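Local coordinates for tyrosine recombinase XerH (Helicobacter pylori, PDB 5JJV), which catalyses site-specific cutting and rejoining of DNA strands through a tyrosine nucleophile and takes part in chromosome segregation, at residues F43-E48 / E59-K64; A132-F137 / Y154-K159; S315-L320 / I344-D349. All coordinates share one frame; numbering follows the deposited sequence.

Interaction 1 (F43-E48 / E59-K64); sequences FECLNE and EKVCKK. With nucleotides of chain C.
Val61 sets its two methyls against one turn of the facing helix, CG1 by Cys45 and CG2 by Glu48. CG1 sits 3.5 Å from Cys45 O and 3.8 Å from Cys45 CB, while CG2 rests 3.7 Å from Glu48 CB, so one beta-branched residue touches both neighbours at short range. Beside it Cys45, small enough for a close approach, lays SG against Lys64 CG at 3.8 Å. Helices 39-50 and 55-68 form an antiparallel helical hairpin of the SAM-like core-binding domain, with these segments at 164° and their axes 9.6 Å apart. Toward solvent the packing gives way to charge. Lys64, with CG anti to the backbone N (chi1 174°) and the rest fully extended, runs across both glutamates at about a right angle. Its NZ lies 3.0 Å from Glu44 OE1, reached on the anti side and 26° out of the carboxylate plane, and, in a weak bond, 2.9 Å from Glu48 OE2; this salt-bridge network straddles one helical turn, and two carboxylates would favour a protonated lysine. Lys63 leads the other way, bridging to Glu59 OE2 and reaching weakly to phosphate oxygens of DT7 and DG8 of chain C.

Interaction 2 (A132-F137 / Y154-K159); sequences ALLGLF and YNITLK
Helix 123-143 and the irregular chain beyond it, extended from Ile156 to Leu158, meet here as the polypeptide turns back along the helix on its way toward the catalytic domain, with Phe137 and Tyr154 at one end and Leu134 and Leu158 at the other. The two rings make a T-shaped (edge-to-face) pair: the edge of Phe137 is directed at the face of Tyr154, CD1 standing 4.0 Å above the centre of the tyrosine ring, with centroids 5.2 Å apart and planes at 64°. One face of the Phe137 ring receives Ile156 CD1 in a CH-pi contact, 4.1 Å from the centroid and 16° off the ring normal. Ile156 reaches that far because its CG1-CD1 arm is extended (chi2 -178°), whereas its CG2 branch turns toward Leu134. Phenylalanine suits the position by offering a face to one neighbour and an edge to another.

This packing belongs to the helical core-binding domain, where Leu110 of helix 107-117 touches both Phe137 and Ile156, and Phe83 of helix 74-93 also meets Phe137. Further along, Leu134 pushes CD2 against the extended backbone, 3.4 Å from Ile156 O and 3.5 Å from Leu158 N, and beds it on Leu158 CG at 3.8 Å. The polar groups find other partners. A water accepts from Ile156 N at 2.8 Å and donates weakly to Phe137 O, joining the two backbones at the helix's side. The tyrosine hydroxyl, beyond the aromatic pair, bonds to Leu102 O, and Tyr154 O is bound by Lys3 of the third subunit.

Interaction 3 (S315-L320 / I344-D349); sequences SFATLL and IYTHFD. With nucleotides of chain C.
Thr318 OG1 is gripped from several directions: His347 N donates to it across 3.1 Å, nearly straight at 166°, Tyr345 O lies 3.0 Å away, and His314 O of its own helix is a further partner. Having OG1 beside the backbone N (chi1 -64°) brings the hydroxyl to both His314 O and the neighbouring chain, while CG2 rests 3.4 Å from His347 O, so a threonine supplies a hydroxyl for the backbone and a methyl that packs on the carbonyl of His347. The hydroxyl also meets the edge of the imidazole, in its plane, 3.4 Å from His347 CD2; the ring's NE2 bonds to His314 ND1. One residue earlier, Ala317 places CB 3.6 Å from Tyr345 CB, and its small size admits the backbone so close. Tyr345 is the nucleophile of the tyrosine recombinase catalytic domain, and the reaction has been caught as a covalent 3'-phosphotyrosine: its OH is bonded to DC13 P of chain C at 1.6 Å, the phosphorus being held also by O3' of DA12. The ring turns its edge to this phosphate, beside His310 and His336, predicted active-site residues, while Arg313, predicted likewise, makes a cation-pi contact with it.

In the fold
Interactions 1 and 2 both lie in the core-binding half, about 24 Å apart between centres, and interaction 3 in the catalytic half, about 40 Å from interaction 1 and about 35 Å from interaction 2. No two share a helix, and their chemistry follows their places. Interaction 1 pairs two helices at a partly buried site, with an apolar seam on one flank and charges on the other, one lysine turned to DNA. Interaction 2, also partly buried, joins a helix to irregular chain mainly through aliphatic and aromatic contacts. The buried interaction 3 joins its segments chiefly by a hydroxyl meeting backbone atoms, beside a tyrosine bonded covalently to DNA. Both interactions 2 and 3 touch the third subunit.

Interaction 1 (F43-E48 / E59-K64)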
# COMPACT_ATOMS: atom_id res chain seq x y z
N PHE B 43 14.36 -17.62 26.36
CA PHE B 43 13.47 -18.19 27.37
C PHE B 43 13.94 -17.84 28.77
O PHE B 43 13.13 -17.61 29.67
CB PHE B 43 13.37 -19.70 27.20
CG PHE B 43 12.77 -20.13 25.89
CD1 PHE B 43 11.95 -19.27 25.17
CD2 PHE B 43 13.04 -21.39 25.37
CE1 PHE B 43 11.41 -19.66 23.96
CE2 PHE B 43 12.49 -21.78 24.16
CZ PHE B 43 11.68 -20.92 23.46
N GLU B 44 15.25 -17.82 28.96
CA GLU B 44 15.83 -17.41 30.24
C GLU B 44 15.48 -15.96 30.53
O GLU B 44 15.09 -15.62 31.65
CB GLU B 44 17.34 -17.61 30.24
CG GLU B 44 17.78 -19.06 30.26
CD GLU B 44 19.28 -19.22 30.19
OE1 GLU B 44 19.98 -18.19 30.13
OE2 GLU B 44 19.76 -20.37 30.19
N CYS B 45 15.62 -15.11 29.52
CA CYS B 45 15.28 -13.70 29.66
C CYS B 45 13.80 -13.51 29.97
O CYS B 45 13.44 -12.65 30.77
CB CYS B 45 15.66 -12.93 28.39
SG CYS B 45 17.44 -12.79 28.11
N LEU B 46 12.95 -14.31 29.33
CA LEU B 46 11.51 -14.24 29.56
C LEU B 46 11.16 -14.54 31.01
O LEU B 46 10.33 -13.85 31.61
CB LEU B 46 10.78 -15.21 28.64
CG LEU B 46 10.77 -14.87 27.15
CD1 LEU B 46 9.88 -15.82 26.38
CD2 LEU B 46 10.33 -13.43 26.94
N ASN B 47 11.79 -15.57 31.57
CA ASN B 47 11.53 -15.95 32.95
C ASN B 47 12.13 -14.95 33.94
O ASN B 47 11.52 -14.64 34.96
CB ASN B 47 12.09 -17.35 33.23
CG ASN B 47 11.51 -18.40 32.30
OD1 ASN B 47 10.40 -18.24 31.79
ND2 ASN B 47 12.25 -19.48 32.09
N GLU B 48 13.31 -14.45 33.61
CA GLU B 48 14.01 -13.51 34.49
C GLU B 48 13.33 -12.14 34.51
O GLU B 48 13.50 -11.37 35.46
CB GLU B 48 15.47 -13.38 34.07
CG GLU B 48 16.30 -14.62 34.37
CD GLU B 48 17.65 -14.62 33.67
OE1 GLU B 48 17.99 -13.59 33.03
OE2 GLU B 48 18.36 -15.64 33.74
N GLU B 59 17.56 -4.06 33.42
CA GLU B 59 18.66 -3.65 32.56
C GLU B 59 19.57 -4.82 32.22
O GLU B 59 19.94 -5.01 31.06
CB GLU B 59 19.47 -2.53 33.22
CG GLU B 59 20.74 -2.17 32.47
CD GLU B 59 21.47 -0.99 33.09
OE1 GLU B 59 20.83 0.05 33.32
OE2 GLU B 59 22.68 -1.12 33.35
N LYS B 60 19.92 -5.60 33.24
CA LYS B 60 20.81 -6.74 33.05
C LYS B 60 20.20 -7.78 32.11
O LYS B 60 20.89 -8.33 31.25
CB LYS B 60 21.13 -7.39 34.40
N VAL B 61 18.91 -8.05 32.28
CA VAL B 61 18.22 -9.05 31.48
C VAL B 61 18.05 -8.60 30.03
O VAL B 61 18.22 -9.38 29.10
CB VAL B 61 16.84 -9.40 32.08
CG1 VAL B 61 16.08 -10.34 31.16
CG2 VAL B 61 17.00 -10.02 33.45
N CYS B 62 17.72 -7.32 29.84
CA CYS B 62 17.55 -6.77 28.50
C CYS B 62 18.88 -6.69 27.76
O CYS B 62 18.93 -6.89 26.55
CB CYS B 62 16.88 -5.40 28.56
SG CYS B 62 15.11 -5.46 28.94
N LYS B 63 19.95 -6.38 28.49
CA LYS B 63 21.29 -6.42 27.91
C LYS B 63 21.64 -7.84 27.51
O LYS B 63 22.18 -8.08 26.43
CB LYS B 63 22.33 -5.88 28.90
CG LYS B 63 22.35 -4.36 29.03
CD LYS B 63 23.42 -3.92 30.01
CE LYS B 63 23.51 -2.40 30.09
NZ LYS B 63 24.58 -1.97 31.03
N LYS B 64 21.32 -8.79 28.39
CA LYS B 64 21.52 -10.21 28.13
C LYS B 64 20.77 -10.64 26.88
O LYS B 64 21.26 -11.45 26.09
CB LYS B 64 21.08 -11.03 29.34
CG LYS B 64 21.10 -12.54 29.13
CD LYS B 64 20.59 -13.27 30.36
CE LYS B 64 20.53 -14.77 30.14
NZ LYS B 64 20.04 -15.49 31.35
P DT C 7 26.72 -4.60 28.51
OP1 DT C 7 26.74 -4.32 29.97
OP2 DT C 7 25.69 -5.51 27.96
O5' DT C 7 26.64 -3.21 27.74
C5' DT C 7 27.74 -2.31 27.79
C4' DT C 7 27.46 -1.08 26.95
O4' DT C 7 27.96 -1.27 25.61
C3' DT C 7 25.98 -0.72 26.82
O3' DT C 7 25.76 0.62 27.24
C2' DT C 7 25.69 -0.89 25.33
C1' DT C 7 27.06 -0.67 24.72
N1 DT C 7 27.23 -1.29 23.37
C2 DT C 7 28.03 -0.67 22.45
O2 DT C 7 28.62 0.37 22.66
N3 DT C 7 28.12 -1.32 21.24
C4 DT C 7 27.49 -2.50 20.88
O4 DT C 7 27.63 -3.00 19.77
C5 DT C 7 26.66 -3.09 21.90
C7 DT C 7 25.93 -4.37 21.63
C6 DT C 7 26.57 -2.47 23.09
P DG C 8 24.49 0.97 28.15
OP1 DG C 8 24.92 0.91 29.56
OP2 DG C 8 23.36 0.14 27.68
O5' DG C 8 24.17 2.49 27.77
C5' DG C 8 25.11 3.51 28.08
C4' DG C 8 25.23 4.50 26.93
O4' DG C 8 25.63 3.79 25.73
C3' DG C 8 23.94 5.24 26.58
O3' DG C 8 24.22 6.63 26.38
C2' DG C 8 23.47 4.57 25.29
C1' DG C 8 24.79 4.15 24.66
N9 DG C 8 24.67 3.01 23.76
C8 DG C 8 23.92 1.87 23.97
N7 DG C 8 24.00 1.01 22.99
C5 DG C 8 24.86 1.62 22.08
C6 DG C 8 25.32 1.16 20.82
O6 DG C 8 25.06 0.09 20.25
N1 DG C 8 26.18 2.08 20.22
C2 DG C 8 26.54 3.29 20.76
N2 DG C 8 27.37 4.04 20.03
N3 DG C 8 26.11 3.73 21.94
C4 DG C 8 25.28 2.85 22.54

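Interaction 2 (A132-F137 / Y154-K159)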
# COMPACT_ATOMS: atom_id res chain seq x y z
N ALA B 132 9.44 4.92 22.35
CA ALA B 132 9.50 3.98 23.46
C ALA B 132 8.42 4.29 24.50
O ALA B 132 7.69 3.40 24.94
CB ALA B 132 10.88 4.00 24.11
N LEU B 133 8.33 5.56 24.89
CA LEU B 133 7.33 6.00 25.86
C LEU B 133 5.91 5.74 25.36
O LEU B 133 5.06 5.27 26.11
CB LEU B 133 7.51 7.49 26.18
CG LEU B 133 8.75 7.88 26.99
CD1 LEU B 133 8.90 9.39 27.00
CD2 LEU B 133 8.65 7.34 28.40
N LEU B 134 5.68 6.06 24.09
CA LEU B 134 4.37 5.86 23.48
C LEU B 134 3.97 4.39 23.49
O LEU B 134 2.80 4.06 23.68
CB LEU B 134 4.36 6.40 22.05
CG LEU B 134 4.46 7.92 21.87
CD1 LEU B 134 4.55 8.28 20.40
CD2 LEU B 134 3.27 8.62 22.52
N GLY B 135 4.95 3.52 23.28
CA GLY B 135 4.71 2.09 23.27
C GLY B 135 4.35 1.55 24.64
O GLY B 135 3.48 0.70 24.78
N LEU B 136 5.04 2.06 25.66
CA LEU B 136 4.81 1.63 27.04
C LEU B 136 3.38 1.90 27.49
O LEU B 136 2.69 1.01 27.97
CB LEU B 136 5.79 2.33 27.98
CG LEU B 136 5.52 2.17 29.48
CD1 LEU B 136 5.67 0.71 29.91
CD2 LEU B 136 6.43 3.07 30.30
N PHE B 137 2.94 3.14 27.32
CA PHE B 137 1.61 3.55 27.77
C PHE B 137 0.51 3.04 26.85
O PHE B 137 -0.66 3.01 27.23
CB PHE B 137 1.54 5.07 27.91
CG PHE B 137 2.40 5.61 29.02
CD1 PHE B 137 1.98 5.52 30.34
CD2 PHE B 137 3.62 6.20 28.75
CE1 PHE B 137 2.77 6.01 31.36
CE2 PHE B 137 4.41 6.69 29.77
CZ PHE B 137 3.98 6.60 31.08
N TYR B 154 -5.00 6.23 29.33
CA TYR B 154 -4.03 7.31 29.21
C TYR B 154 -4.25 8.08 27.92
O TYR B 154 -4.41 9.30 27.94
CB TYR B 154 -2.60 6.76 29.25
CG TYR B 154 -2.09 6.43 30.64
CD1 TYR B 154 -1.68 7.43 31.51
CD2 TYR B 154 -2.01 5.11 31.07
CE1 TYR B 154 -1.21 7.13 32.77
CE2 TYR B 154 -1.55 4.80 32.33
CZ TYR B 154 -1.14 5.81 33.18
OH TYR B 154 -0.68 5.51 34.44
N ASN B 155 -4.26 7.35 26.81
CA ASN B 155 -4.39 7.94 25.47
C ASN B 155 -3.34 9.02 25.25
O ASN B 155 -3.67 10.14 24.84
CB ASN B 155 -5.80 8.50 25.26
CG ASN B 155 -6.16 8.63 23.80
OD1 ASN B 155 -5.30 8.81 22.94
ND2 ASN B 155 -7.46 8.56 23.50
N ILE B 156 -2.09 8.69 25.53
CA ILE B 156 -1.00 9.65 25.41
C ILE B 156 -0.45 9.70 23.99
O ILE B 156 0.01 8.69 23.45
CB ILE B 156 0.15 9.32 26.38
CG1 ILE B 156 -0.30 9.50 27.83
CG2 ILE B 156 1.36 10.19 26.09
CD1 ILE B 156 0.79 9.25 28.85
N THR B 157 -0.52 10.88 23.38
CA THR B 157 -0.01 11.09 22.03
C THR B 157 0.96 12.27 21.99
O THR B 157 0.55 13.40 21.75
CB THR B 157 -1.15 11.35 21.02
OG1 THR B 157 -1.86 12.53 21.39
CG2 THR B 157 -2.11 10.17 20.99
N LEU B 158 2.24 11.99 22.23
CA LEU B 158 3.26 13.03 22.24
C LEU B 158 3.42 13.66 20.86
O LEU B 158 3.36 12.98 19.84
CB LEU B 158 4.60 12.46 22.71
CG LEU B 158 4.60 11.78 24.08
CD1 LEU B 158 5.97 11.17 24.37
CD2 LEU B 158 4.21 12.76 25.17
N LYS B 159 3.63 14.98 20.84
CA LYS B 159 3.83 15.70 19.59
C LYS B 159 5.15 15.31 18.94
O LYS B 159 6.04 14.77 19.59
CB LYS B 159 3.79 17.21 19.83
O HOH W 1 -1.16 6.12 26.32

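Interaction 3 (S315-L320 / I344-D349)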
# COMPACT_ATOMS: atom_id res chain seq x y z
N SER B 315 27.36 5.73 -0.46
CA SER B 315 28.15 6.04 -1.64
C SER B 315 27.69 5.25 -2.86
O SER B 315 27.67 5.77 -3.98
CB SER B 315 29.64 5.78 -1.38
OG SER B 315 30.09 6.49 -0.24
N PHE B 316 27.31 3.99 -2.64
CA PHE B 316 26.84 3.14 -3.72
C PHE B 316 25.55 3.68 -4.33
O PHE B 316 25.44 3.83 -5.54
CB PHE B 316 26.63 1.70 -3.23
CG PHE B 316 26.02 0.79 -4.27
CD1 PHE B 316 24.65 0.56 -4.30
CD2 PHE B 316 26.82 0.17 -5.21
CE1 PHE B 316 24.10 -0.27 -5.25
CE2 PHE B 316 26.27 -0.67 -6.16
CZ PHE B 316 24.90 -0.89 -6.18
N ALA B 317 24.57 3.96 -3.47
CA ALA B 317 23.27 4.43 -3.92
C ALA B 317 23.38 5.76 -4.64
O ALA B 317 22.72 5.99 -5.65
CB ALA B 317 22.32 4.54 -2.74
N THR B 318 24.23 6.64 -4.11
CA THR B 318 24.45 7.95 -4.72
C THR B 318 25.03 7.83 -6.12
O THR B 318 24.58 8.50 -7.05
CB THR B 318 25.38 8.82 -3.85
OG1 THR B 318 24.74 9.09 -2.60
CG2 THR B 318 25.69 10.14 -4.55
N LEU B 319 26.03 6.97 -6.27
CA LEU B 319 26.64 6.72 -7.57
C LEU B 319 25.65 6.05 -8.52
O LEU B 319 25.58 6.39 -9.70
CB LEU B 319 27.88 5.84 -7.43
CG LEU B 319 28.55 5.45 -8.75
CD1 LEU B 319 29.16 6.67 -9.43
CD2 LEU B 319 29.60 4.38 -8.53
N LEU B 320 24.89 5.10 -7.99
CA LEU B 320 23.92 4.35 -8.79
C LEU B 320 22.88 5.26 -9.42
O LEU B 320 22.57 5.12 -10.61
CB LEU B 320 23.24 3.28 -7.93
CG LEU B 320 22.12 2.47 -8.58
CD1 LEU B 320 22.57 1.85 -9.89
CD2 LEU B 320 21.62 1.40 -7.62
N ILE B 344 17.22 8.62 1.28
CA ILE B 344 18.13 8.81 2.41
C ILE B 344 19.57 8.51 2.02
O ILE B 344 20.50 9.20 2.44
CB ILE B 344 17.73 7.90 3.61
CG1 ILE B 344 16.27 8.13 3.99
CG2 ILE B 344 18.65 8.15 4.80
CD1 ILE B 344 15.80 7.26 5.14
N TYR B 345 19.74 7.50 1.18
CA TYR B 345 21.07 7.07 0.74
C TYR B 345 21.52 7.81 -0.52
O TYR B 345 22.70 7.82 -0.86
CB TYR B 345 21.10 5.57 0.48
CG TYR B 345 20.95 4.72 1.71
CD1 TYR B 345 22.06 4.31 2.44
CD2 TYR B 345 19.70 4.32 2.15
CE1 TYR B 345 21.93 3.52 3.57
CE2 TYR B 345 19.55 3.54 3.27
CZ TYR B 345 20.67 3.15 3.98
OH TYR B 345 20.51 2.37 5.10
N THR B 346 20.57 8.43 -1.21
CA THR B 346 20.86 9.09 -2.47
C THR B 346 21.09 10.58 -2.28
O THR B 346 20.14 11.35 -2.10
CB THR B 346 19.73 8.87 -3.48
OG1 THR B 346 19.33 7.49 -3.47
CG2 THR B 346 20.20 9.24 -4.87
N HIS B 347 22.35 10.99 -2.33
CA HIS B 347 22.71 12.37 -2.06
C HIS B 347 22.87 13.19 -3.33
O HIS B 347 23.42 12.72 -4.33
CB HIS B 347 24.00 12.42 -1.23
CG HIS B 347 23.88 11.72 0.08
ND1 HIS B 347 23.50 12.37 1.24
CD2 HIS B 347 24.09 10.43 0.43
CE1 HIS B 347 23.48 11.50 2.24
NE2 HIS B 347 23.83 10.32 1.77
N PHE B 348 22.38 14.43 -3.28
CA PHE B 348 22.33 15.30 -4.44
C PHE B 348 23.36 16.43 -4.34
O PHE B 348 23.34 17.21 -3.39
CB PHE B 348 20.93 15.89 -4.60
CG PHE B 348 20.79 16.87 -5.72
CD1 PHE B 348 20.51 16.44 -7.01
CD2 PHE B 348 20.92 18.23 -5.49
CE1 PHE B 348 20.38 17.35 -8.05
CE2 PHE B 348 20.78 19.15 -6.52
CZ PHE B 348 20.51 18.70 -7.80
N ASP B 349 24.25 16.51 -5.32
CA ASP B 349 25.23 17.59 -5.37
C ASP B 349 24.56 18.89 -5.80
O ASP B 349 23.94 18.95 -6.86
CB ASP B 349 26.38 17.24 -6.33
CG ASP B 349 27.44 18.32 -6.39
OD1 ASP B 349 27.61 19.05 -5.39
OD2 ASP B 349 28.10 18.45 -7.44
P DA C 12 21.20 6.76 8.15
OP1 DA C 12 22.53 6.44 7.58
OP2 DA C 12 20.50 7.99 7.70
O5' DA C 12 20.21 5.52 7.90
C5' DA C 12 20.68 4.20 8.14
C4' DA C 12 19.55 3.18 7.98
O4' DA C 12 18.71 3.20 9.16
C3' DA C 12 18.62 3.41 6.79
O3' DA C 12 18.32 2.16 6.16
C2' DA C 12 17.37 4.00 7.44
C1' DA C 12 17.37 3.22 8.75
N9 DA C 12 16.56 3.83 9.82
C8 DA C 12 16.37 5.16 10.06
N7 DA C 12 15.60 5.40 11.10
C5 DA C 12 15.27 4.13 11.57
C6 DA C 12 14.47 3.69 12.65
N6 DA C 12 13.84 4.51 13.49
N1 DA C 12 14.35 2.36 12.83
C2 DA C 12 14.98 1.53 11.99
N3 DA C 12 15.75 1.83 10.94
C4 DA C 12 15.85 3.15 10.79
P DC C 13 19.48 1.27 5.49
OP1 DC C 13 20.02 0.38 6.56
OP2 DC C 13 18.92 0.68 4.25